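Long-range contacts in GTN Reductase (Agrobacterium tumefaciens, PDB 5N6G), which binds FMN and probably reduces activated carbon-carbon double bonds at the expense of NADH or NADPH, as an ene-reductase of the Old Yellow Enzyme family: residues 2-6 with 16-20; 245-250 with 283-289; 290-294 with 320-324. All blocks are in the same frame, centred on the assembly; numbering follows the deposited sequence.

Contact 1: residues 2-6 with 16-20; sequences TSLFE and ANRIV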
ATOM      1  N   THR A   2      17.049   8.408  18.745  1.00 40.65           N
ATOM      2  CA  THR A   2      15.661   8.557  18.313  1.00 30.61           C
ATOM      3  C   THR A   2      14.806   7.443  18.899  1.00 33.45           C
ATOM      4  O   THR A   2      15.199   6.281  18.909  1.00 33.78           O
ATOM      5  CB  THR A   2      15.551   8.540  16.799  1.00 33.09           C
ATOM      6  OG1 THR A   2      16.466   9.492  16.249  1.00 41.99           O
ATOM      7  CG2 THR A   2      14.128   8.912  16.369  1.00 31.13           C
ATOM      8  N   SER A   3      13.619   7.809  19.365  1.00 25.98           N
ATOM      9  CA  SER A   3      12.686   6.882  19.978  1.00 25.64           C
ATOM     10  C   SER A   3      11.532   6.602  19.024  1.00 26.91           C
ATOM     11  O   SER A   3      11.108   7.479  18.276  1.00 23.24           O
ATOM     12  CB  SER A   3      12.140   7.468  21.276  1.00 30.51           C
ATOM     13  OG  SER A   3      11.052   6.730  21.779  1.00 28.72           O
ATOM     14  N   LEU A   4      11.017   5.373  19.092  1.00 22.96           N
ATOM     15  CA  LEU A   4       9.792   5.002  18.389  1.00 24.58           C
ATOM     16  C   LEU A   4       8.638   5.935  18.734  1.00 23.70           C
ATOM     17  O   LEU A   4       7.709   6.105  17.928  1.00 22.37           O
ATOM     18  CB  LEU A   4       9.425   3.558  18.760  1.00 22.38           C
ATOM     19  CG  LEU A   4       8.211   2.888  18.096  1.00 22.69           C
ATOM     20  CD1 LEU A   4       8.428   2.745  16.613  1.00 22.62           C
ATOM     21  CD2 LEU A   4       7.937   1.522  18.725  1.00 24.85           C
ATOM     22  N   PHE A   5       8.665   6.522  19.922  1.00 24.69           N
ATOM     23  CA  PHE A   5       7.548   7.290  20.437  1.00 21.47           C
ATOM     24  C   PHE A   5       7.673   8.775  20.167  1.00 26.56           C
ATOM     25  O   PHE A   5       6.732   9.516  20.452  1.00 31.93           O
ATOM     26  CB  PHE A   5       7.394   6.998  21.938  1.00 25.53           C
ATOM     27  CG  PHE A   5       7.197   5.536  22.215  1.00 25.11           C
ATOM     28  CD1 PHE A   5       5.990   4.924  21.926  1.00 30.92           C
ATOM     29  CD2 PHE A   5       8.226   4.767  22.724  1.00 30.76           C
ATOM     30  CE1 PHE A   5       5.811   3.566  22.148  1.00 31.69           C
ATOM     31  CE2 PHE A   5       8.056   3.411  22.946  1.00 34.45           C
ATOM     32  CZ  PHE A   5       6.851   2.809  22.657  1.00 34.29           C
ATOM     33  N   GLU A   6       8.758   9.220  19.558  1.00 23.15           N
ATOM     34  CA  GLU A   6       8.875  10.655  19.365  1.00 25.72           C
ATOM     35  C   GLU A   6       8.469  11.065  17.955  1.00 18.92           C
ATOM     36  O   GLU A   6       8.389  10.240  17.039  1.00 20.98           O
ATOM     37  CB  GLU A   6      10.303  11.115  19.672  1.00 36.52           C
ATOM     38  CG  GLU A   6      11.277  10.997  18.549  1.00 31.83           C
ATOM     39  CD  GLU A   6      12.697  11.340  18.991  1.00 45.32           C
ATOM     40  OE1 GLU A   6      13.274  10.565  19.781  1.00 40.33           O
ATOM     41  OE2 GLU A   6      13.223  12.391  18.567  1.00 53.59           O
ATOM     42  N   ALA A  16       3.097  12.511  14.929  1.00 19.48           N
ATOM     43  CA  ALA A  16       3.235  12.647  16.385  1.00 19.29           C
ATOM     44  C   ALA A  16       4.109  11.559  16.985  1.00 23.50           C
ATOM     45  O   ALA A  16       4.609  11.723  18.104  1.00 23.54           O
ATOM     46  CB  ALA A  16       1.867  12.618  17.061  1.00 24.29           C
ATOM     47  N   ASN A  17       4.281  10.448  16.282  1.00 20.42           N
ATOM     48  CA  ASN A  17       5.125   9.352  16.726  1.00 19.17           C
ATOM     49  C   ASN A  17       5.473   8.525  15.503  1.00 18.49           C
ATOM     50  O   ASN A  17       5.009   8.795  14.392  1.00 18.58           O
ATOM     51  CB  ASN A  17       4.444   8.511  17.812  1.00 19.45           C
ATOM     52  CG  ASN A  17       3.167   7.863  17.333  1.00 20.80           C
ATOM     53  OD1 ASN A  17       3.181   7.021  16.429  1.00 18.90           O
ATOM     54  ND2 ASN A  17       2.050   8.233  17.954  1.00 18.93           N
ATOM     55  N   ARG A  18       6.293   7.500  15.714  1.00 18.35           N
ATOM     56  CA  ARG A  18       6.821   6.717  14.615  1.00 17.93           C
ATOM     57  C   ARG A  18       6.184   5.336  14.530  1.00 20.47           C
ATOM     58  O   ARG A  18       6.762   4.421  13.944  1.00 19.32           O
ATOM     59  CB  ARG A  18       8.342   6.640  14.731  1.00 20.46           C
ATOM     60  CG  ARG A  18       8.964   8.007  14.485  1.00 18.78           C
ATOM     61  CD  ARG A  18      10.283   8.163  15.206  1.00 18.97           C
ATOM     62  NE  ARG A  18      10.817   9.525  15.047  1.00 24.98           N
ATOM     63  CZ  ARG A  18      11.737   9.876  14.155  1.00 23.39           C
ATOM     64  NH1 ARG A  18      12.250   8.978  13.320  1.00 21.59           N
ATOM     65  NH2 ARG A  18      12.142  11.138  14.094  1.00 28.16           N
ATOM     66  N   ILE A  19       4.969   5.193  15.045  1.00 19.26           N
ATOM     67  CA  ILE A  19       4.203   3.956  14.958  1.00 17.66           C
ATOM     68  C   ILE A  19       3.164   4.174  13.862  1.00 17.39           C
ATOM     69  O   ILE A  19       2.298   5.044  13.982  1.00 19.69           O
ATOM     70  CB  ILE A  19       3.553   3.603  16.308  1.00 17.08           C
ATOM     71  CG1 ILE A  19       4.607   3.250  17.360  1.00 17.66           C
ATOM     72  CG2 ILE A  19       2.606   2.414  16.186  1.00 16.89           C
ATOM     73  CD1 ILE A  19       4.154   3.486  18.807  1.00 23.84           C
ATOM     74  N   VAL A  20       3.282   3.433  12.770  1.00 14.75           N
ATOM     75  CA  VAL A  20       2.453   3.610  11.588  1.00 15.83           C
ATOM     76  C   VAL A  20       1.479   2.444  11.489  1.00 15.35           C
ATOM     77  O   VAL A  20       1.835   1.296  11.770  1.00 17.41           O
ATOM     78  CB  VAL A  20       3.352   3.717  10.342  1.00 15.71           C
ATOM     79  CG1 VAL A  20       2.554   3.808   9.049  1.00 16.15           C
ATOM     80  CG2 VAL A  20       4.293   4.908  10.487  1.00 19.43           C
TER
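This is a loop-to-strand contact at the N-terminal end of the chain: the N-terminal segment 2-6, which precedes strand 8-10, is folded back on 16-20, where the chain enters 19-21, the first strand of the TIM barrel. Residues 3 to 6 make a type I beta turn, closed by Glu-6 N to Ser-3 O (3.2 Å). Two side chains brace it: Ser-3 OG accepts from Phe-5 N (3.0 Å) in an ST turn, and Glu-6 OE1 accepts from Ser-3 N (2.8 Å). Across the segments one good backbone bond sets the register, Arg-18 N to Leu-4 O (3.0 Å). Next to it Glu-6 O receives a CA-H...O contact from Asn-17 CA (3.4 Å) and a weak hydrogen bond from Arg-18 NE (3.2 Å). The extended Arg-18 side chain runs alongside the turn, with Thr-2 CG2 over one face of its guanidinium, 3.4 Å from Arg-18 CZ; the group also donates to Pro-7 O through NH2 and to Asp-323 O through NH1. Apolar packing covers the other part: Leu-4 CG meets Ile-19 CG1 and Phe-5 CE1 meets Ile-19 CD1, both at 3.7 Å. Leu-4 continues onto helix 310-318, whereas Phe-5 and Ile-19 both touch helix 337-343. Asn-17 OD1 accepts from Ile-19 N (2.9 Å), an Asx turn just ahead of the strand. The cross-segment polar bonds all end on main-chain carbonyls of the turn, so one arginine, through its backbone and side chain, ties the N-terminal turn to the barrel without an ion pair between the segments.

Contact 2: residues 245-250 with 283-289; sequences PQPLYN and PFDYASF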
ATOM      1  N   PRO A 245      16.567  -9.180  -7.521  1.00 15.61           N
ATOM      2  CA  PRO A 245      15.966  -7.937  -7.027  1.00 14.25           C
ATOM      3  C   PRO A 245      16.962  -6.856  -6.644  1.00 16.61           C
ATOM      4  O   PRO A 245      16.587  -5.677  -6.664  1.00 15.13           O
ATOM      5  CB  PRO A 245      15.170  -8.409  -5.798  1.00 16.62           C
ATOM      6  CG  PRO A 245      15.871  -9.635  -5.370  1.00 19.76           C
ATOM      7  CD  PRO A 245      16.266 -10.310  -6.639  1.00 18.65           C
ATOM      8  N   GLN A 246      18.206  -7.177  -6.272  1.00 13.30           N
ATOM      9  CA  GLN A 246      19.039  -6.102  -5.723  1.00 15.93           C
ATOM     10  C   GLN A 246      19.357  -5.025  -6.751  1.00 16.86           C
ATOM     11  O   GLN A 246      19.177  -3.830  -6.442  1.00 15.82           O
ATOM     12  CB  GLN A 246      20.325  -6.666  -5.110  1.00 16.80           C
ATOM     13  CG  GLN A 246      21.010  -5.631  -4.221  1.00 16.88           C
ATOM     14  CD  GLN A 246      20.489  -5.659  -2.804  1.00 18.15           C
ATOM     15  OE1 GLN A 246      20.504  -6.706  -2.165  1.00 18.37           O
ATOM     16  NE2 GLN A 246      20.076  -4.502  -2.275  1.00 16.26           N
ATOM     17  N   PRO A 247      19.858  -5.337  -7.943  1.00 14.75           N
ATOM     18  CA  PRO A 247      20.147  -4.240  -8.888  1.00 15.16           C
ATOM     19  C   PRO A 247      18.903  -3.493  -9.307  1.00 16.86           C
ATOM     20  O   PRO A 247      18.958  -2.275  -9.543  1.00 16.61           O
ATOM     21  CB  PRO A 247      20.834  -4.946 -10.074  1.00 18.29           C
ATOM     22  CG  PRO A 247      20.569  -6.397  -9.886  1.00 24.28           C
ATOM     23  CD  PRO A 247      20.353  -6.642  -8.422  1.00 17.26           C
ATOM     24  N   LEU A 248      17.774  -4.207  -9.397  1.00 16.04           N
ATOM     25  CA  LEU A 248      16.512  -3.610  -9.794  1.00 15.48           C
ATOM     26  C   LEU A 248      16.058  -2.595  -8.771  1.00 12.57           C
ATOM     27  O   LEU A 248      15.778  -1.428  -9.107  1.00 15.17           O
ATOM     28  CB  LEU A 248      15.469  -4.715  -9.914  1.00 13.91           C
ATOM     29  CG  LEU A 248      14.031  -4.341 -10.265  1.00 15.33           C
ATOM     30  CD1 LEU A 248      13.925  -3.695 -11.645  1.00 19.38           C
ATOM     31  CD2 LEU A 248      13.165  -5.597 -10.139  1.00 18.45           C
ATOM     32  N   TYR A 249      15.964  -3.036  -7.518  1.00 15.04           N
ATOM     33  CA  TYR A 249      15.423  -2.192  -6.462  1.00 12.80           C
ATOM     34  C   TYR A 249      16.413  -1.123  -6.014  1.00 15.07           C
ATOM     35  O   TYR A 249      15.993  -0.013  -5.680  1.00 13.72           O
ATOM     36  CB  TYR A 249      14.957  -3.067  -5.301  1.00 13.83           C
ATOM     37  CG  TYR A 249      13.549  -3.528  -5.544  1.00 16.32           C
ATOM     38  CD1 TYR A 249      12.462  -2.751  -5.136  1.00 16.91           C
ATOM     39  CD2 TYR A 249      13.299  -4.688  -6.257  1.00 15.25           C
ATOM     40  CE1 TYR A 249      11.171  -3.159  -5.377  1.00 14.66           C
ATOM     41  CE2 TYR A 249      12.016  -5.091  -6.527  1.00 14.72           C
ATOM     42  CZ  TYR A 249      10.957  -4.329  -6.089  1.00 15.35           C
ATOM     43  OH  TYR A 249       9.696  -4.762  -6.380  1.00 16.42           O
ATOM     44  N   ASN A 250      17.717  -1.401  -6.048  1.00 13.58           N
ATOM     45  CA  ASN A 250      18.674  -0.337  -5.783  1.00 13.23           C
ATOM     46  C   ASN A 250      18.543   0.757  -6.826  1.00 15.46           C
ATOM     47  O   ASN A 250      18.589   1.937  -6.486  1.00 16.11           O
ATOM     48  CB  ASN A 250      20.095  -0.885  -5.729  1.00 13.85           C
ATOM     49  CG  ASN A 250      20.430  -1.550  -4.376  1.00 16.46           C
ATOM     50  OD1 ASN A 250      19.536  -1.954  -3.607  1.00 16.18           O
ATOM     51  ND2 ASN A 250      21.721  -1.672  -4.097  1.00 22.83           N
ATOM     52  N   PRO A 283      20.544 -13.553  -1.034  1.00 20.51           N
ATOM     53  CA  PRO A 283      19.700 -12.829  -0.080  1.00 19.32           C
ATOM     54  C   PRO A 283      19.723 -11.335  -0.371  1.00 17.77           C
ATOM     55  O   PRO A 283      20.752 -10.780  -0.762  1.00 21.24           O
ATOM     56  CB  PRO A 283      20.343 -13.141   1.277  1.00 24.51           C
ATOM     57  CG  PRO A 283      21.300 -14.255   1.032  1.00 45.10           C
ATOM     58  CD  PRO A 283      21.709 -14.174  -0.391  1.00 27.54           C
ATOM     59  N   PHE A 284      18.579 -10.688  -0.174  1.00 16.12           N
ATOM     60  CA  PHE A 284      18.461  -9.252  -0.380  1.00 15.77           C
ATOM     61  C   PHE A 284      19.106  -8.525   0.792  1.00 18.71           C
ATOM     62  O   PHE A 284      18.925  -8.911   1.951  1.00 22.40           O
ATOM     63  CB  PHE A 284      16.990  -8.846  -0.505  1.00 15.47           C
ATOM     64  CG  PHE A 284      16.778  -7.447  -1.007  1.00 14.29           C
ATOM     65  CD1 PHE A 284      16.802  -7.174  -2.353  1.00 13.22           C
ATOM     66  CD2 PHE A 284      16.517  -6.411  -0.132  1.00 14.47           C
ATOM     67  CE1 PHE A 284      16.611  -5.893  -2.831  1.00 15.97           C
ATOM     68  CE2 PHE A 284      16.308  -5.117  -0.600  1.00 14.38           C
ATOM     69  CZ  PHE A 284      16.348  -4.860  -1.955  1.00 15.28           C
ATOM     70  N   ASP A 285      19.855  -7.467   0.476  1.00 16.21           N
ATOM     71  CA  ASP A 285      20.571  -6.659   1.464  1.00 16.68           C
ATOM     72  C   ASP A 285      19.766  -5.371   1.664  1.00 18.82           C
ATOM     73  O   ASP A 285      19.815  -4.458   0.836  1.00 17.57           O
ATOM     74  CB  ASP A 285      21.992  -6.411   0.965  1.00 16.95           C
ATOM     75  CG  ASP A 285      22.853  -5.668   1.963  1.00 22.42           C
ATOM     76  OD1 ASP A 285      22.318  -4.981   2.867  1.00 23.64           O
ATOM     77  OD2 ASP A 285      24.086  -5.759   1.804  1.00 29.22           O
ATOM     78  N   TYR A 286      18.995  -5.304   2.754  1.00 17.10           N
ATOM     79  CA  TYR A 286      18.149  -4.138   2.989  1.00 14.67           C
ATOM     80  C   TYR A 286      18.958  -2.908   3.402  1.00 15.18           C
ATOM     81  O   TYR A 286      18.517  -1.782   3.150  1.00 17.77           O
ATOM     82  CB  TYR A 286      17.096  -4.468   4.043  1.00 18.23           C
ATOM     83  CG  TYR A 286      16.102  -5.479   3.532  1.00 15.30           C
ATOM     84  CD1 TYR A 286      14.952  -5.075   2.887  1.00 16.61           C
ATOM     85  CD2 TYR A 286      16.355  -6.849   3.639  1.00 19.66           C
ATOM     86  CE1 TYR A 286      14.041  -6.004   2.377  1.00 16.39           C
ATOM     87  CE2 TYR A 286      15.451  -7.778   3.125  1.00 18.70           C
ATOM     88  CZ  TYR A 286      14.307  -7.350   2.516  1.00 18.48           C
ATOM     89  OH  TYR A 286      13.414  -8.293   2.017  1.00 19.46           O
ATOM     90  N   ALA A 287      20.119  -3.089   4.026  1.00 16.45           N
ATOM     91  CA  ALA A 287      20.998  -1.946   4.307  1.00 18.55           C
ATOM     92  C   ALA A 287      21.542  -1.323   3.025  1.00 18.58           C
ATOM     93  O   ALA A 287      21.664  -0.096   2.927  1.00 18.84           O
ATOM     94  CB  ALA A 287      22.145  -2.383   5.207  1.00 23.89           C
ATOM     95  N   SER A 288      21.931  -2.156   2.053  1.00 16.41           N
ATOM     96  CA  SER A 288      22.430  -1.658   0.773  1.00 17.63           C
ATOM     97  C   SER A 288      21.333  -0.908   0.031  1.00 16.93           C
ATOM     98  O   SER A 288      21.572   0.129  -0.610  1.00 16.16           O
ATOM     99  CB  SER A 288      22.930  -2.845  -0.062  1.00 26.23           C
ATOM    100  OG  SER A 288      23.217  -2.463  -1.398  1.00 27.33           O
ATOM    101  N   PHE A 289      20.120  -1.438   0.115  1.00 16.98           N
ATOM    102  CA  PHE A 289      18.940  -0.828  -0.485  1.00 13.73           C
ATOM    103  C   PHE A 289      18.672   0.550   0.107  1.00 14.17           C
ATOM    104  O   PHE A 289      18.496   1.536  -0.627  1.00 14.12           O
ATOM    105  CB  PHE A 289      17.775  -1.803  -0.266  1.00 15.17           C
ATOM    106  CG  PHE A 289      16.437  -1.352  -0.747  1.00 13.63           C
ATOM    107  CD1 PHE A 289      16.211  -0.987  -2.071  1.00 14.56           C
ATOM    108  CD2 PHE A 289      15.357  -1.356   0.130  1.00 18.62           C
ATOM    109  CE1 PHE A 289      14.946  -0.618  -2.492  1.00 14.88           C
ATOM    110  CE2 PHE A 289      14.103  -0.985  -0.283  1.00 21.21           C
ATOM    111  CZ  PHE A 289      13.891  -0.615  -1.593  1.00 14.79           C
TER
HETATM  112  O   HOH W   1      21.847  -8.904  -2.680  1.00 31.07           O
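Gln-246, in the first turn of helix 245-256, meets the start of helix 286-295 with both ends of its amide in use. Its OE1 accepts from Asp-285 N (2.8 Å) and from water 1 (2.6 Å), which also donates to Pro-283 O (2.9 Å). Its NE2 donates to Asp-285 O (3.1 Å) and, within its own helix, to Asn-250 OD1 (2.9 Å). The side-chain amide thus satisfies both main-chain polar groups of one residue, Asp-285. Asn-250, one turn on, passes the network along: its ND2 donates to Ser-288 OG (3.2 Å). Asp-285 is the N-cap of helix 286-295, its OD1 accepting from Ser-288 N (3.0 Å), while its carbonyl O also takes the first helical bond, from Phe-289 N (3.1 Å). Beside these polar groups lies an apolar layer. Tyr-249 CB sits at the edge of the Phe-284 ring, 4.0 Å from Phe-284 CZ, and 3.7 Å from Phe-289 CE1; Pro-245 CG lies 4.0 Å from Phe-284 CD1, and Gln-246 OE1 is over a face of the same ring. The Tyr-249 ring continues onto helix 184-189. The two helices follow barrel strands 227-231 and 263-267, so this is the pairing of neighbouring outer helices of a TIM barrel, joined at their N-terminal ends.

Contact 3: residues 290-294 with 320-324; sequences KAAYR and GKVDA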
ATOM      1  N   LYS A 290      18.665   0.648   1.441  1.00 16.13           N
ATOM      2  CA  LYS A 290      18.474   1.945   2.076  1.00 13.45           C
ATOM      3  C   LYS A 290      19.609   2.895   1.734  1.00 13.06           C
ATOM      4  O   LYS A 290      19.378   4.091   1.511  1.00 15.30           O
ATOM      5  CB  LYS A 290      18.374   1.797   3.591  1.00 15.11           C
ATOM      6  CG  LYS A 290      18.101   3.119   4.288  1.00 16.56           C
ATOM      7  CD  LYS A 290      17.958   2.931   5.779  1.00 22.00           C
ATOM      8  CE  LYS A 290      17.586   4.254   6.442  1.00 22.37           C
ATOM      9  NZ  LYS A 290      17.764   4.211   7.912  1.00 22.78           N
ATOM     10  N   ALA A 291      20.844   2.387   1.680  1.00 14.56           N
ATOM     11  CA  ALA A 291      21.963   3.258   1.332  1.00 16.68           C
ATOM     12  C   ALA A 291      21.851   3.780  -0.089  1.00 16.83           C
ATOM     13  O   ALA A 291      22.281   4.907  -0.364  1.00 16.97           O
ATOM     14  CB  ALA A 291      23.289   2.535   1.517  1.00 18.45           C
ATOM     15  N   ALA A 292      21.266   2.993  -1.006  1.00 14.60           N
ATOM     16  CA  ALA A 292      21.100   3.473  -2.379  1.00 13.68           C
ATOM     17  C   ALA A 292      20.165   4.674  -2.408  1.00 16.40           C
ATOM     18  O   ALA A 292      20.361   5.613  -3.185  1.00 17.34           O
ATOM     19  CB  ALA A 292      20.563   2.355  -3.259  1.00 14.53           C
ATOM     20  N   TYR A 293      19.151   4.659  -1.551  1.00 14.53           N
ATOM     21  CA  TYR A 293      18.238   5.787  -1.460  1.00 13.00           C
ATOM     22  C   TYR A 293      18.938   6.990  -0.839  1.00 13.32           C
ATOM     23  O   TYR A 293      18.902   8.099  -1.390  1.00 14.50           O
ATOM     24  CB  TYR A 293      17.015   5.397  -0.637  1.00 11.89           C
ATOM     25  CG  TYR A 293      16.003   6.500  -0.462  1.00 12.67           C
ATOM     26  CD1 TYR A 293      15.293   7.013  -1.556  1.00 14.33           C
ATOM     27  CD2 TYR A 293      15.733   7.012   0.784  1.00 12.01           C
ATOM     28  CE1 TYR A 293      14.363   8.005  -1.391  1.00 14.58           C
ATOM     29  CE2 TYR A 293      14.785   8.019   0.958  1.00 13.43           C
ATOM     30  CZ  TYR A 293      14.108   8.505  -0.133  1.00 12.92           C
ATOM     31  OH  TYR A 293      13.184   9.517   0.040  1.00 15.10           O
ATOM     32  N   ARG A 294      19.561   6.800   0.334  1.00 13.96           N
ATOM     33  CA  ARG A 294      20.193   7.921   1.033  1.00 15.25           C
ATOM     34  C   ARG A 294      21.325   8.525   0.215  1.00 17.37           C
ATOM     35  O   ARG A 294      21.511   9.759   0.188  1.00 16.99           O
ATOM     36  CB  ARG A 294      20.721   7.459   2.394  1.00 15.72           C
ATOM     37  CG  ARG A 294      19.636   7.114   3.386  1.00 14.84           C
ATOM     38  CD  ARG A 294      18.890   8.338   3.861  1.00 19.32           C
ATOM     39  NE  ARG A 294      17.959   7.998   4.935  1.00 18.69           N
ATOM     40  CZ  ARG A 294      16.664   8.293   4.952  1.00 18.66           C
ATOM     41  NH1 ARG A 294      16.107   8.975   3.956  1.00 17.28           N
ATOM     42  NH2 ARG A 294      15.920   7.924   5.986  1.00 21.49           N
ATOM     43  N   GLY A 320      18.876   3.513  14.488  1.00 21.63           N
ATOM     44  CA  GLY A 320      18.948   4.211  13.223  1.00 23.49           C
ATOM     45  C   GLY A 320      18.740   3.363  11.988  1.00 23.28           C
ATOM     46  O   GLY A 320      18.871   3.889  10.879  1.00 21.29           O
ATOM     47  N   LYS A 321      18.371   2.084  12.128  1.00 17.96           N
ATOM     48  CA  LYS A 321      18.097   1.271  10.941  1.00 21.25           C
ATOM     49  C   LYS A 321      16.870   1.747  10.188  1.00 21.29           C
ATOM     50  O   LYS A 321      16.830   1.688   8.950  1.00 18.76           O
ATOM     51  CB  LYS A 321      17.904  -0.187  11.330  1.00 21.48           C
ATOM     52  CG  LYS A 321      19.165  -0.855  11.810  1.00 22.17           C
ATOM     53  CD  LYS A 321      18.867  -2.283  12.295  1.00 28.41           C
ATOM     54  CE  LYS A 321      20.134  -2.969  12.822  1.00 36.85           C
ATOM     55  NZ  LYS A 321      19.823  -4.312  13.387  1.00 61.35           N
ATOM     56  N   VAL A 322      15.836   2.170  10.909  1.00 19.49           N
ATOM     57  CA  VAL A 322      14.602   2.640  10.294  1.00 16.23           C
ATOM     58  C   VAL A 322      14.181   3.903  11.025  1.00 16.02           C
ATOM     59  O   VAL A 322      14.572   4.139  12.166  1.00 19.46           O
ATOM     60  CB  VAL A 322      13.460   1.587  10.343  1.00 19.64           C
ATOM     61  CG1 VAL A 322      13.944   0.248   9.853  1.00 18.76           C
ATOM     62  CG2 VAL A 322      12.892   1.453  11.755  1.00 21.23           C
ATOM     63  N   ASP A 323      13.351   4.711  10.360  1.00 16.61           N
ATOM     64  CA  ASP A 323      12.812   5.909  10.988  1.00 16.17           C
ATOM     65  C   ASP A 323      11.483   5.666  11.673  1.00 19.95           C
ATOM     66  O   ASP A 323      11.124   6.406  12.592  1.00 19.55           O
ATOM     67  CB  ASP A 323      12.619   7.024   9.962  1.00 17.78           C
ATOM     68  CG  ASP A 323      13.908   7.448   9.302  1.00 22.45           C
ATOM     69  OD1 ASP A 323      14.962   7.413   9.986  1.00 23.50           O
ATOM     70  OD2 ASP A 323      13.869   7.821   8.100  1.00 19.53           O
ATOM     71  N   ALA A 324      10.736   4.669  11.219  1.00 16.33           N
ATOM     72  CA  ALA A 324       9.412   4.393  11.750  1.00 16.87           C
ATOM     73  C   ALA A 324       9.083   2.954  11.386  1.00 16.86           C
ATOM     74  O   ALA A 324       9.683   2.376  10.470  1.00 16.12           O
ATOM     75  CB  ALA A 324       8.351   5.350  11.194  1.00 18.89           C
TER
HETATM   76  O   HOH W   2      17.095   6.968   8.486  1.00 23.14           O
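A helical turn, 290-294 of helix 286-295, faces an irregular connection, 320-324, that leads from helix 310-318 to barrel strand 324-327. The backbones stay well apart: the nearest CA atoms, of Lys-290 and Lys-321, are 8.9 Å from each other, and the long side chains of Lys-290 and Arg-294 cross the gap to a main-chain carbonyl and the carboxylate of Asp-323. Gly-320, with positive phi (83°), ends helix 310-318 in a Schellman motif; at these angles a CB would collide with the preceding carbonyl. Lys-290, fully extended with all four chi angles t, places NZ 2.9 Å from Lys-321 O, a hydrogen bond. One helical turn on, Arg-294 NH2 makes a salt bridge with Asp-323 OD2 (2.9 Å). Water 2 joins the two interactions, accepting from Lys-290 NZ and Arg-294 NH2 (2.9 Å each) and donating to Asp-323 OD1 (2.6 Å). Asp-323 OD2 also accepts from Trp-302 N on barrel strand 301-305, and Arg-294 NH1 donates to the carbonyls of Gly-298 and Gly-300. An outer TIM-barrel helix is thus tied by charge and water to the loop entering the last barrel strand; the segments bury just 155 Å², with no apolar side-chain pair between them.

In the fold
All three contacts belong to one TIM barrel, and none is at the flavin; contact 1 includes the start of its first strand. Contacts 2 and 3 share helix 286-295: its start pairs with helix 245-256, and its later turns reach the loop before strand 324-327. They touch where Asn-250 O meets Ala-292 CB. Contact 3 borders contact 1 through Arg-18 NH1 and Asp-323 O (2.9 Å), where the last barrel strand adjoins the first and the ring closes; contacts 1 and 2 do not touch, their centres about 26 Å apart. Contacts 1 and 2, partly buried, combine hydrogen bonds to uncharged acceptors with apolar packing, without a cross-segment salt bridge; contact 3, at the surface, depends on charged side chains and water.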